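Local coordinates for ecdysteroid-phosphate phosphatase (Bombyx mori, PDB 3C7T), which removes phosphate, through the phosphoglycerate-mutase-like domain held in this chain, from inactive ecdysteroid phosphates such as ecdysone 22-phosphate to release the active hormone, and also from phosphotyrosine, at residues F8-G13 and I188-A193; Y86-L91 and G117-K122; Q69-G74 and Q98-G103; R4-A9 and L230-G235. One frame throughout, in Å; residues are numbered along the deposited sequence.

Interaction 1 of 4, residues F8-G13 and I188-A193; sequences FALRHG and IFIGHA. With WO4 (tungstate(VI)ion), chain E.
Phe8 to Arg11 runs parallel to Ile188 to Gly191, two neighbouring central strands of the sheet, and backbone bonds zip them together. Leu10 bonds through both N and O: N to Phe189 O at 2.9 Å, O to Gly191 N at 2.8 Å. Just past its strand's end, His12 N still bonds to Gly191 O (3.0 Å), but bent, at 136°. Apolar side chains fill one face. Phe8 CB lies 3.7 Å from Ile188 CG1, Ile188 CD1 reaches on to Leu10 CB, and Leu10 and Ile190 stand side by side, pointing the same way.

Tungstate gathers the polar ends. His12 NE2 sits 2.5 Å from the tungsten. The His12 CG lies between the backbone N and carbonyl carbon (chi1 58°), and a nearly straight bond (172°), in the ring plane, from ND1 to Gly13 O fixes the ring's rotation. The long, extended Arg11 suits carrying N-H groups to the oxyanion, NE to 2.7 Å from O1 and NH2 to O3, while Ala193 N also donates to O1. His192 ND1 meets O4 at 2.6 Å, in its ring plane. Arg15, Arg92 and Lys224 donate too.

His12 is the residue that becomes phosphorylated. Its NE2, the tungsten and O2 lie almost in line, consistent with in-line phosphoryl transfer, in which these donors would stabilise the negative charge on the oxygens, as in other histidine phosphatases.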
loop_
_atom_site.group_PDB
_atom_site.type_symbol
_atom_site.label_atom_id
_atom_site.label_comp_id
_atom_site.label_asym_id
_atom_site.label_seq_id
_atom_site.Cartn_x
_atom_site.Cartn_y
_atom_site.Cartn_z
ATOM N N PHE A 8 -10.295 -20.730 4.457
ATOM C CA PHE A 8 -9.225 -19.749 4.645
ATOM C C PHE A 8 -9.453 -18.951 5.899
ATOM O O PHE A 8 -10.593 -18.801 6.345
ATOM C CB PHE A 8 -9.198 -18.777 3.460
ATOM C CG PHE A 8 -8.884 -19.427 2.155
ATOM C CD1 PHE A 8 -7.640 -20.002 1.934
ATOM C CD2 PHE A 8 -9.824 -19.445 1.140
ATOM C CE1 PHE A 8 -7.339 -20.580 0.714
ATOM C CE2 PHE A 8 -9.530 -20.031 -0.094
ATOM C CZ PHE A 8 -8.296 -20.596 -0.300
ATOM N N ALA A 9 -8.369 -18.413 6.462
ATOM C CA ALA A 9 -8.484 -17.493 7.593
ATOM C C ALA A 9 -7.538 -16.345 7.285
ATOM O O ALA A 9 -6.402 -16.558 6.827
ATOM C CB ALA A 9 -8.088 -18.144 8.890
ATOM N N LEU A 10 -8.037 -15.140 7.486
ATOM C CA LEU A 10 -7.294 -13.938 7.098
ATOM C C LEU A 10 -7.293 -12.916 8.232
ATOM O O LEU A 10 -8.362 -12.539 8.721
ATOM C CB LEU A 10 -7.952 -13.354 5.845
ATOM C CG LEU A 10 -7.407 -12.082 5.187
ATOM C CD1 LEU A 10 -6.014 -12.334 4.576
ATOM C CD2 LEU A 10 -8.330 -11.618 4.117
ATOM N N ARG A 11 -6.113 -12.451 8.656
ATOM C CA ARG A 11 -6.064 -11.309 9.595
ATOM C C ARG A 11 -6.444 -10.002 8.859
ATOM O O ARG A 11 -6.184 -9.844 7.651
ATOM C CB ARG A 11 -4.662 -11.164 10.236
ATOM C CG ARG A 11 -4.631 -10.173 11.390
ATOM C CD ARG A 11 -3.211 -9.931 11.897
ATOM N NE ARG A 11 -3.200 -8.860 12.871
ATOM C CZ ARG A 11 -2.142 -8.072 13.103
ATOM N NH1 ARG A 11 -1.001 -8.216 12.425
ATOM N NH2 ARG A 11 -2.231 -7.100 13.986
ATOM N N HIS A 12 -7.048 -9.065 9.584
ATOM C CA HIS A 12 -7.402 -7.774 9.016
ATOM C C HIS A 12 -6.128 -7.054 8.522
ATOM O O HIS A 12 -4.999 -7.415 8.901
ATOM C CB HIS A 12 -8.076 -6.931 10.090
ATOM C CG HIS A 12 -7.214 -6.733 11.297
ATOM N ND1 HIS A 12 -6.111 -5.895 11.303
ATOM C CD2 HIS A 12 -7.275 -7.294 12.527
ATOM C CE1 HIS A 12 -5.542 -5.943 12.497
ATOM N NE2 HIS A 12 -6.219 -6.801 13.249
ATOM N N GLY A 13 -6.311 -6.023 7.690
ATOM C CA GLY A 13 -5.194 -5.253 7.169
ATOM C C GLY A 13 -4.743 -4.201 8.172
ATOM O O GLY A 13 -5.202 -4.176 9.322
ATOM N N ILE A 188 -14.143 -18.365 3.777
ATOM C CA ILE A 188 -13.117 -17.505 4.397
ATOM C C ILE A 188 -13.623 -16.847 5.684
ATOM O O ILE A 188 -14.752 -16.335 5.744
ATOM C CB ILE A 188 -12.504 -16.477 3.417
ATOM C CG1 ILE A 188 -11.262 -15.807 4.050
ATOM C CG2 ILE A 188 -13.538 -15.456 2.939
ATOM C CD1 ILE A 188 -10.351 -15.075 3.052
ATOM N N PHE A 189 -12.787 -16.928 6.714
ATOM C CA PHE A 189 -13.029 -16.284 8.009
ATOM C C PHE A 189 -12.061 -15.108 8.100
ATOM O O PHE A 189 -10.842 -15.312 8.051
ATOM C CB PHE A 189 -12.713 -17.237 9.152
ATOM C CG PHE A 189 -13.590 -18.473 9.185
ATOM C CD1 PHE A 189 -14.972 -18.354 9.358
ATOM C CD2 PHE A 189 -13.016 -19.732 9.064
ATOM C CE1 PHE A 189 -15.786 -19.491 9.404
ATOM C CE2 PHE A 189 -13.817 -20.894 9.110
ATOM C CZ PHE A 189 -15.205 -20.757 9.263
ATOM N N ILE A 190 -12.602 -13.899 8.193
ATOM C CA ILE A 190 -11.783 -12.687 8.176
ATOM C C ILE A 190 -11.865 -12.043 9.538
ATOM O O ILE A 190 -12.942 -11.622 9.989
ATOM C CB ILE A 190 -12.192 -11.745 7.038
ATOM C CG1 ILE A 190 -11.924 -12.467 5.709
ATOM C CG2 ILE A 190 -11.419 -10.401 7.150
ATOM C CD1 ILE A 190 -12.567 -11.853 4.474
ATOM N N GLY A 191 -10.725 -12.004 10.219
ATOM C CA GLY A 191 -10.736 -11.678 11.641
ATOM C C GLY A 191 -9.438 -11.088 12.151
ATOM O O GLY A 191 -8.935 -10.097 11.632
ATOM N N HIS A 192 -8.915 -11.722 13.187
ATOM C CA HIS A 192 -7.857 -11.183 14.024
ATOM C C HIS A 192 -6.644 -12.114 13.881
ATOM O O HIS A 192 -6.735 -13.118 13.181
ATOM C CB HIS A 192 -8.378 -11.120 15.473
ATOM C CG HIS A 192 -9.626 -10.297 15.622
ATOM N ND1 HIS A 192 -9.611 -8.918 15.708
ATOM C CD2 HIS A 192 -10.927 -10.663 15.667
ATOM C CE1 HIS A 192 -10.853 -8.473 15.799
ATOM N NE2 HIS A 192 -11.671 -9.516 15.791
ATOM N N ALA A 193 -5.522 -11.800 14.529
ATOM C CA ALA A 193 -4.303 -12.623 14.407
ATOM C C ALA A 193 -4.575 -14.064 14.861
ATOM O O ALA A 193 -4.128 -15.029 14.220
ATOM C CB ALA A 193 -3.151 -12.010 15.195
HETATM W W WO4 E . -5.757 -7.550 15.573
HETATM O O1 WO4 E . -5.188 -9.190 14.723
HETATM O O2 WO4 E . -5.346 -8.047 17.453
HETATM O O3 WO4 E . -4.697 -5.883 15.375
HETATM O O4 WO4 E . -7.689 -7.207 15.653
#

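Interaction 2 of 4, residues Y86-L91 and G117-K122; sequences YASPAL and GLFEFK
Leu118 and Phe119 are the two bumps of the 117-122 loop, and the chain leaving strand 84-87 offers a hollow for each. The first is lined by Tyr86 and Ser88: Leu118 CD1 rests 3.7 Å from both Tyr86 CB and Tyr86 C, while Leu118 CB settles 3.8 Å from Ser88 CA. A branched leucine suits the spot because one branch, CD1, reaches the strand while CB stays beside Ser88.

Phe119 enters the bend formed by Ser88, Pro89 and Ala90. CG anti to the backbone N (chi1 -169°) carries the ring toward the bend, and its edge faces Ser88 OG and Ala90 CB. Ser88 OG comes to 3.6 Å from CD1 and Ala90 CB to 4.1 Å from CE1, both near the ring plane. The proline crosses the phenylalanine at about a right angle, its CD 3.9 Å from Phe119 CB; its rigid ring suits the bend that leads into helix 91-104. Glu120 CG lies over one face of the aromatic ring. The small side chains of Ser88 and Ala90 let the edge come close.

Ser88 OG has its main polar partner in active-site His192, through NE2, and receives a weak bond from Ala90 N, the N-cap residue of helix 91-104. The loop therefore packs where strand 84-87 passes into that helix, with Leu118 also against Phe189 of strand 187-191 and Met173 of helix 162-179.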
loop_
_atom_site.group_PDB
_atom_site.type_symbol
_atom_site.label_atom_id
_atom_site.label_comp_id
_atom_site.label_asym_id
_atom_site.label_seq_id
_atom_site.Cartn_x
_atom_site.Cartn_y
_atom_site.Cartn_z
ATOM N N TYR A 86 -17.214 -14.856 6.112
ATOM C CA TYR A 86 -17.570 -14.534 7.503
ATOM C C TYR A 86 -16.533 -13.559 8.053
ATOM O O TYR A 86 -15.335 -13.762 7.855
ATOM C CB TYR A 86 -17.613 -15.805 8.363
ATOM C CG TYR A 86 -18.591 -16.841 7.843
ATOM C CD1 TYR A 86 -18.220 -17.714 6.820
ATOM C CD2 TYR A 86 -19.888 -16.935 8.362
ATOM C CE1 TYR A 86 -19.120 -18.671 6.330
ATOM C CE2 TYR A 86 -20.799 -17.896 7.884
ATOM C CZ TYR A 86 -20.402 -18.751 6.864
ATOM O OH TYR A 86 -21.264 -19.694 6.363
ATOM N N ALA A 87 -16.997 -12.513 8.734
ATOM C CA ALA A 87 -16.103 -11.502 9.285
ATOM C C ALA A 87 -16.438 -11.206 10.732
ATOM O O ALA A 87 -17.613 -11.140 11.110
ATOM C CB ALA A 87 -16.168 -10.238 8.475
ATOM N N SER A 88 -15.393 -11.027 11.545
ATOM C CA SER A 88 -15.558 -10.510 12.893
ATOM C C SER A 88 -16.289 -9.172 12.792
ATOM O O SER A 88 -16.165 -8.496 11.792
ATOM C CB SER A 88 -14.173 -10.290 13.507
ATOM O OG SER A 88 -14.250 -9.405 14.591
ATOM N N PRO A 89 -17.084 -8.798 13.813
ATOM C CA PRO A 89 -17.838 -7.550 13.689
ATOM C C PRO A 89 -16.999 -6.259 13.840
ATOM O O PRO A 89 -17.546 -5.163 13.647
ATOM C CB PRO A 89 -18.900 -7.676 14.800
ATOM C CG PRO A 89 -18.256 -8.546 15.814
ATOM C CD PRO A 89 -17.386 -9.508 15.070
ATOM N N ALA A 90 -15.703 -6.384 14.172
ATOM C CA ALA A 90 -14.783 -5.233 14.216
ATOM C C ALA A 90 -14.737 -4.579 12.848
ATOM O O ALA A 90 -14.626 -5.282 11.816
ATOM C CB ALA A 90 -13.370 -5.677 14.636
ATOM N N LEU A 91 -14.767 -3.240 12.822
ATOM C CA LEU A 91 -14.808 -2.529 11.543
ATOM C C LEU A 91 -13.633 -2.886 10.653
ATOM O O LEU A 91 -13.810 -3.010 9.429
ATOM C CB LEU A 91 -14.838 -1.014 11.725
ATOM C CG LEU A 91 -14.772 -0.220 10.425
ATOM C CD1 LEU A 91 -15.987 -0.529 9.506
ATOM C CD2 LEU A 91 -14.585 1.303 10.713
ATOM N N GLY A 117 -19.137 -14.465 16.643
ATOM C CA GLY A 117 -18.359 -15.627 17.075
ATOM C C GLY A 117 -16.882 -15.438 16.779
ATOM O O GLY A 117 -16.036 -15.957 17.495
ATOM N N LEU A 118 -16.585 -14.664 15.733
ATOM C CA LEU A 118 -15.212 -14.426 15.291
ATOM C C LEU A 118 -14.493 -13.290 16.020
ATOM O O LEU A 118 -13.295 -13.078 15.794
ATOM C CB LEU A 118 -15.201 -14.180 13.763
ATOM C CG LEU A 118 -15.709 -15.337 12.877
ATOM C CD1 LEU A 118 -15.666 -14.907 11.428
ATOM C CD2 LEU A 118 -14.903 -16.627 13.097
ATOM N N PHE A 119 -15.193 -12.566 16.898
ATOM C CA PHE A 119 -14.544 -11.439 17.589
ATOM C C PHE A 119 -13.383 -11.899 18.491
ATOM O O PHE A 119 -13.394 -13.011 19.032
ATOM C CB PHE A 119 -15.561 -10.557 18.344
ATOM C CG PHE A 119 -14.977 -9.258 18.853
ATOM C CD1 PHE A 119 -14.546 -8.282 17.968
ATOM C CD2 PHE A 119 -14.867 -9.023 20.230
ATOM C CE1 PHE A 119 -13.992 -7.084 18.437
ATOM C CE2 PHE A 119 -14.325 -7.822 20.717
ATOM C CZ PHE A 119 -13.887 -6.853 19.818
ATOM N N GLU A 120 -12.372 -11.027 18.627
ATOM C CA GLU A 120 -11.182 -11.293 19.413
ATOM C C GLU A 120 -11.535 -11.573 20.881
ATOM O O GLU A 120 -12.664 -11.346 21.315
ATOM C CB GLU A 120 -10.236 -10.088 19.332
ATOM C CG GLU A 120 -10.731 -8.862 20.098
ATOM C CD GLU A 120 -9.808 -7.659 19.961
ATOM O OE1 GLU A 120 -8.828 -7.745 19.172
ATOM O OE2 GLU A 120 -10.058 -6.634 20.664
ATOM N N PHE A 121 -10.556 -12.074 21.624
ATOM C CA PHE A 121 -10.703 -12.367 23.044
ATOM C C PHE A 121 -10.983 -11.090 23.827
ATOM O O PHE A 121 -10.242 -10.104 23.716
ATOM C CB PHE A 121 -9.414 -13.069 23.513
ATOM C CG PHE A 121 -9.358 -13.393 24.982
ATOM C CD1 PHE A 121 -10.505 -13.716 25.713
ATOM C CD2 PHE A 121 -8.117 -13.434 25.622
ATOM C CE1 PHE A 121 -10.414 -14.022 27.061
ATOM C CE2 PHE A 121 -8.024 -13.742 26.958
ATOM C CZ PHE A 121 -9.177 -14.043 27.677
ATOM N N LYS A 122 -12.060 -11.120 24.609
ATOM C CA LYS A 122 -12.386 -10.064 25.563
ATOM C C LYS A 122 -11.746 -10.348 26.929
ATOM O O LYS A 122 -12.377 -10.962 27.807
ATOM C CB LYS A 122 -13.907 -9.929 25.701
ATOM C CG LYS A 122 -14.614 -9.570 24.396
ATOM C CD LYS A 122 -16.114 -9.475 24.590
ATOM C CE LYS A 122 -16.753 -10.856 24.763
ATOM N NZ LYS A 122 -18.090 -10.723 25.419
#

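Interaction 3 of 4, residues Q69-G74 and Q98-G103; sequences QLVGEG and QGFLDG
Gly72 and Gly103 meet backbone to backbone, their CA atoms 4.2 Å apart, the nearest such pair between the two helices. Neither carries a CB, so carbonyl oxygens of the other helix can occupy the place a side chain would take. Gly72 CA lies 3.3 Å from Phe100 O, and Gly103 CA 3.5 Å from Gln69 O. Gln69 CA and Glu73 CA make similar CA-H...O contacts with Gly99 O and Gly103 O, giving four such weak contacts along the seam.

Side chains flank this seam. Phe100 CG is anti to its backbone N (chi1 172°), and the ring reaches across with CD1 3.6 Å from Gly72 CA. Val71 CG1 touches the ring's edge, 3.9 Å from CE1. Away from the ring, Gln69 lays its aliphatic CG 3.4 Å from Gly99 O.

Gly99 and Gly103 form a GxxxG motif, a flat helix face suited to an axis separation of just 6.4 Å, here with the helices crossing at 38°. Helix 91-104 is the crossover helix of the beta-alpha-beta unit joining strands 84-87 and 112-114.

Farther out, Gln98 NE2 bonds to Asp102 OD1, approaching from above the carboxylate plane, and Gly103 O accepts from Arg76. Glu73 turns its carboxylate away, to a salt bridge with Arg62 of the second subunit, while Leu38 of that subunit packs on Val71.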
loop_
_atom_site.group_PDB
_atom_site.type_symbol
_atom_site.label_atom_id
_atom_site.label_comp_id
_atom_site.label_asym_id
_atom_site.label_seq_id
_atom_site.Cartn_x
_atom_site.Cartn_y
_atom_site.Cartn_z
ATOM N N GLN A 69 -7.044 -6.225 -0.718
ATOM C CA GLN A 69 -7.267 -6.319 -2.164
ATOM C C GLN A 69 -6.244 -7.214 -2.843
ATOM O O GLN A 69 -6.598 -8.006 -3.698
ATOM C CB GLN A 69 -7.239 -4.941 -2.792
ATOM C CG GLN A 69 -8.432 -4.116 -2.409
ATOM C CD GLN A 69 -8.242 -2.617 -2.621
ATOM O OE1 GLN A 69 -7.275 -2.168 -3.251
ATOM N NE2 GLN A 69 -9.174 -1.839 -2.094
ATOM N N LEU A 70 -4.979 -7.095 -2.446
ATOM C CA LEU A 70 -3.923 -7.925 -2.997
ATOM C C LEU A 70 -4.155 -9.408 -2.747
ATOM O O LEU A 70 -3.867 -10.257 -3.635
ATOM C CB LEU A 70 -2.571 -7.519 -2.423
ATOM C CG LEU A 70 -2.057 -6.194 -2.953
ATOM C CD1 LEU A 70 -0.792 -5.876 -2.133
ATOM C CD2 LEU A 70 -1.775 -6.255 -4.470
ATOM N N VAL A 71 -4.661 -9.729 -1.555
ATOM C CA VAL A 71 -5.029 -11.112 -1.259
ATOM C C VAL A 71 -6.185 -11.597 -2.173
ATOM O O VAL A 71 -6.077 -12.662 -2.802
ATOM C CB VAL A 71 -5.339 -11.333 0.242
ATOM C CG1 VAL A 71 -5.796 -12.814 0.482
ATOM C CG2 VAL A 71 -4.121 -10.966 1.115
ATOM N N GLY A 72 -7.258 -10.806 -2.269
ATOM C CA GLY A 72 -8.415 -11.168 -3.145
ATOM C C GLY A 72 -7.964 -11.352 -4.596
ATOM O O GLY A 72 -8.325 -12.350 -5.255
ATOM N N GLU A 73 -7.135 -10.421 -5.077
ATOM C CA GLU A 73 -6.553 -10.461 -6.437
ATOM C C GLU A 73 -5.732 -11.743 -6.615
ATOM O O GLU A 73 -5.815 -12.402 -7.659
ATOM C CB GLU A 73 -5.701 -9.205 -6.700
ATOM C CG GLU A 73 -5.180 -9.007 -8.153
ATOM C CD GLU A 73 -4.057 -7.940 -8.280
ATOM O OE1 GLU A 73 -3.059 -7.989 -7.543
ATOM O OE2 GLU A 73 -4.153 -7.056 -9.158
ATOM N N GLY A 74 -4.954 -12.103 -5.592
ATOM C CA GLY A 74 -4.080 -13.266 -5.651
ATOM C C GLY A 74 -4.901 -14.541 -5.736
ATOM O O GLY A 74 -4.524 -15.479 -6.463
ATOM N N GLN A 98 -14.422 -6.587 2.655
ATOM C CA GLN A 98 -14.789 -5.879 1.436
ATOM C C GLN A 98 -13.599 -5.702 0.489
ATOM O O GLN A 98 -13.741 -5.942 -0.703
ATOM C CB GLN A 98 -15.438 -4.525 1.730
ATOM C CG GLN A 98 -16.024 -3.855 0.472
ATOM C CD GLN A 98 -17.095 -4.706 -0.172
ATOM O OE1 GLN A 98 -18.023 -5.160 0.501
ATOM N NE2 GLN A 98 -16.970 -4.942 -1.480
ATOM N N GLY A 99 -12.434 -5.283 1.005
ATOM C CA GLY A 99 -11.234 -5.174 0.156
ATOM C C GLY A 99 -10.910 -6.509 -0.494
ATOM O O GLY A 99 -10.632 -6.582 -1.696
ATOM N N PHE A 100 -11.016 -7.588 0.278
ATOM C CA PHE A 100 -10.748 -8.920 -0.252
ATOM C C PHE A 100 -11.693 -9.216 -1.441
ATOM O O PHE A 100 -11.268 -9.633 -2.538
ATOM C CB PHE A 100 -10.916 -9.962 0.871
ATOM C CG PHE A 100 -10.848 -11.373 0.391
ATOM C CD1 PHE A 100 -9.616 -11.971 0.121
ATOM C CD2 PHE A 100 -12.017 -12.132 0.240
ATOM C CE1 PHE A 100 -9.544 -13.275 -0.332
ATOM C CE2 PHE A 100 -11.947 -13.447 -0.202
ATOM C CZ PHE A 100 -10.702 -14.014 -0.485
ATOM N N LEU A 101 -12.984 -8.988 -1.213
ATOM C CA LEU A 101 -13.998 -9.208 -2.261
ATOM C C LEU A 101 -13.806 -8.310 -3.469
ATOM O O LEU A 101 -14.090 -8.719 -4.605
ATOM C CB LEU A 101 -15.426 -9.060 -1.674
ATOM C CG LEU A 101 -15.849 -10.139 -0.680
ATOM C CD1 LEU A 101 -17.191 -9.778 -0.021
ATOM C CD2 LEU A 101 -15.943 -11.509 -1.333
ATOM N N ASP A 102 -13.325 -7.091 -3.242
ATOM C CA ASP A 102 -13.032 -6.170 -4.347
ATOM C C ASP A 102 -11.885 -6.729 -5.216
ATOM O O ASP A 102 -11.950 -6.702 -6.445
ATOM C CB ASP A 102 -12.653 -4.781 -3.833
ATOM C CG ASP A 102 -13.833 -4.008 -3.234
ATOM O OD1 ASP A 102 -15.003 -4.370 -3.459
ATOM O OD2 ASP A 102 -13.567 -3.009 -2.517
ATOM N N GLY A 103 -10.832 -7.227 -4.570
ATOM C CA GLY A 103 -9.674 -7.781 -5.285
ATOM C C GLY A 103 -10.068 -9.035 -6.051
ATOM O O GLY A 103 -9.641 -9.252 -7.214
#

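Interaction 4 of 4, residues R4-A9 and L230-G235; sequences RRWVFA and LGAMRG
Arg5, Val7 and Ala9 form hydrogen-bonded antiparallel pairs with Gly235, Met233 and Gly231, two backbone bonds each. Those of Val7 are short, with its N 2.9 Å from Met233 O, whereas Gly235 N stretches to 3.3 Å from Arg5 O.

Between these pairs Arg234 lies over Trp6. Its guanidinium stacks on the indole with planes 24° apart, CZ is 4.2 Å from the centroid of the five-membered ring in an off-centre cation-pi contact, and CD sits 3.4 Å above the six-membered ring's centroid. A long, flat-ended arginine suits a broad indole, which receives methylenes and charge together. NE is buried without a polar partner; NH2 makes a weak bond to Arg4 O. The Arg4 guanidinium, salt-bridged to Asp239, spreads a face over the Arg234-Gly235 peptide.

On the same sheet face, Phe8 CZ approaches the indole face opposite Arg234, while CD1 packs 3.9 Å from Ala232 CB; the small alanine leaves room for both rings.

Strand 230-235 lies antiparallel beside strand 5-11, with strand 239-241 next to it, outermost within this chain. Val7 and Met233 face Leu203 of helix 193-204, and Leu230 packs against helix 62-77.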
loop_
_atom_site.group_PDB
_atom_site.type_symbol
_atom_site.label_atom_id
_atom_site.label_comp_id
_atom_site.label_asym_id
_atom_site.label_seq_id
_atom_site.Cartn_x
_atom_site.Cartn_y
_atom_site.Cartn_z
ATOM N N ARG A 4 -12.245 -31.813 -3.185
ATOM C CA ARG A 4 -11.870 -31.073 -1.941
ATOM C C ARG A 4 -12.200 -29.573 -1.997
ATOM O O ARG A 4 -12.393 -29.003 -3.077
ATOM C CB ARG A 4 -10.407 -31.349 -1.545
ATOM C CG ARG A 4 -10.309 -32.371 -0.403
ATOM C CD ARG A 4 -9.080 -33.277 -0.470
ATOM N NE ARG A 4 -7.830 -32.557 -0.231
ATOM C CZ ARG A 4 -7.173 -32.522 0.929
ATOM N NH1 ARG A 4 -7.632 -33.169 1.998
ATOM N NH2 ARG A 4 -6.041 -31.834 1.016
ATOM N N ARG A 5 -12.265 -28.964 -0.816
ATOM C CA ARG A 5 -12.787 -27.625 -0.599
ATOM C C ARG A 5 -11.703 -26.810 0.119
ATOM O O ARG A 5 -10.863 -27.395 0.800
ATOM C CB ARG A 5 -13.991 -27.767 0.329
ATOM C CG ARG A 5 -14.857 -26.564 0.487
ATOM C CD ARG A 5 -16.276 -26.993 0.778
ATOM N NE ARG A 5 -16.529 -27.398 2.149
ATOM C CZ ARG A 5 -17.253 -26.693 3.007
ATOM N NH1 ARG A 5 -17.777 -25.538 2.640
ATOM N NH2 ARG A 5 -17.466 -27.147 4.231
ATOM N N TRP A 6 -11.728 -25.482 -0.022
ATOM C CA TRP A 6 -10.822 -24.599 0.740
ATOM C C TRP A 6 -11.525 -23.905 1.907
ATOM O O TRP A 6 -12.651 -23.433 1.790
ATOM C CB TRP A 6 -10.264 -23.479 -0.136
ATOM C CG TRP A 6 -9.378 -23.845 -1.279
ATOM C CD1 TRP A 6 -9.752 -24.032 -2.576
ATOM C CD2 TRP A 6 -7.960 -23.993 -1.241
ATOM N NE1 TRP A 6 -8.646 -24.317 -3.354
ATOM C CE2 TRP A 6 -7.533 -24.296 -2.556
ATOM C CE3 TRP A 6 -7.000 -23.911 -0.219
ATOM C CZ2 TRP A 6 -6.184 -24.515 -2.876
ATOM C CZ3 TRP A 6 -5.661 -24.121 -0.539
ATOM C CH2 TRP A 6 -5.268 -24.427 -1.857
ATOM N N VAL A 7 -10.833 -23.816 3.032
ATOM C CA VAL A 7 -11.261 -22.930 4.110
ATOM C C VAL A 7 -10.053 -22.040 4.447
ATOM O O VAL A 7 -8.935 -22.536 4.664
ATOM C CB VAL A 7 -11.770 -23.706 5.344
ATOM C CG1 VAL A 7 -12.086 -22.757 6.482
ATOM C CG2 VAL A 7 -13.020 -24.543 4.979
ATOM N N PHE A 8 -10.295 -20.730 4.457
ATOM C CA PHE A 8 -9.225 -19.749 4.645
ATOM C C PHE A 8 -9.453 -18.951 5.899
ATOM O O PHE A 8 -10.593 -18.801 6.345
ATOM C CB PHE A 8 -9.198 -18.777 3.460
ATOM C CG PHE A 8 -8.884 -19.427 2.155
ATOM C CD1 PHE A 8 -7.640 -20.002 1.934
ATOM C CD2 PHE A 8 -9.824 -19.445 1.140
ATOM C CE1 PHE A 8 -7.339 -20.580 0.714
ATOM C CE2 PHE A 8 -9.530 -20.031 -0.094
ATOM C CZ PHE A 8 -8.296 -20.596 -0.300
ATOM N N ALA A 9 -8.369 -18.413 6.462
ATOM C CA ALA A 9 -8.484 -17.493 7.593
ATOM C C ALA A 9 -7.538 -16.345 7.285
ATOM O O ALA A 9 -6.402 -16.558 6.827
ATOM C CB ALA A 9 -8.088 -18.144 8.890
ATOM N N LEU A 230 -2.503 -14.965 5.639
ATOM C CA LEU A 230 -3.499 -15.879 5.111
ATOM C C LEU A 230 -3.127 -17.307 5.476
ATOM O O LEU A 230 -2.010 -17.777 5.216
ATOM C CB LEU A 230 -3.600 -15.735 3.582
ATOM C CG LEU A 230 -4.616 -16.627 2.874
ATOM C CD1 LEU A 230 -6.077 -16.261 3.182
ATOM C CD2 LEU A 230 -4.383 -16.614 1.359
ATOM N N GLY A 231 -4.079 -17.977 6.114
ATOM C CA GLY A 231 -3.941 -19.381 6.442
ATOM C C GLY A 231 -4.907 -20.186 5.605
ATOM O O GLY A 231 -5.998 -19.688 5.241
ATOM N N ALA A 232 -4.511 -21.428 5.297
ATOM C CA ALA A 232 -5.315 -22.325 4.454
ATOM C C ALA A 232 -5.437 -23.766 4.963
ATOM O O ALA A 232 -4.467 -24.372 5.451
ATOM C CB ALA A 232 -4.760 -22.341 3.018
ATOM N N MET A 233 -6.657 -24.287 4.840
ATOM C CA MET A 233 -6.939 -25.708 5.018
ATOM C C MET A 233 -7.737 -26.227 3.833
ATOM O O MET A 233 -8.511 -25.489 3.207
ATOM C CB MET A 233 -7.684 -25.944 6.324
ATOM C CG MET A 233 -6.846 -25.560 7.533
ATOM S SD MET A 233 -7.566 -26.034 9.089
ATOM C CE MET A 233 -7.029 -27.745 9.195
ATOM N N ARG A 234 -7.532 -27.504 3.525
ATOM C CA ARG A 234 -8.335 -28.200 2.530
ATOM C C ARG A 234 -8.819 -29.513 3.110
ATOM O O ARG A 234 -8.142 -30.121 3.941
ATOM C CB ARG A 234 -7.555 -28.461 1.250
ATOM C CG ARG A 234 -7.405 -27.238 0.399
ATOM C CD ARG A 234 -6.921 -27.586 -0.969
ATOM N NE ARG A 234 -8.032 -27.994 -1.820
ATOM C CZ ARG A 234 -7.957 -28.101 -3.137
ATOM N NH1 ARG A 234 -6.817 -27.823 -3.761
ATOM N NH2 ARG A 234 -9.021 -28.481 -3.832
ATOM N N GLY A 235 -9.994 -29.923 2.661
ATOM C CA GLY A 235 -10.617 -31.166 3.105
ATOM C C GLY A 235 -12.002 -31.315 2.518
ATOM O O GLY A 235 -12.354 -30.603 1.575
#

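How the interactions relate
Strand 5-11 is the shared axis: interaction 1 joins it to strand 187-191 and interaction 4 to strand 230-235, both using Phe8 and Ala9. Interaction 2 continues the sheet on the far side of 187-191, where Ile190 N lies 2.8 Å from Tyr86 O, and serves the tungstate site at two levels: Ser88 OG, 2.8 Å from His192 NE2, is second shell, whereas Glu120 lines the pocket itself. Interaction 3 backs the sheet, Phe100 CZ packing 3.7 Å from Ile188 CD1, while Val71 CG1 touches both Leu10 CD1 and Leu230 CD2 at 4.1 Å, linking interactions 1, 3 and 4. Val71's side chain remains about 14 Å from the tungstate.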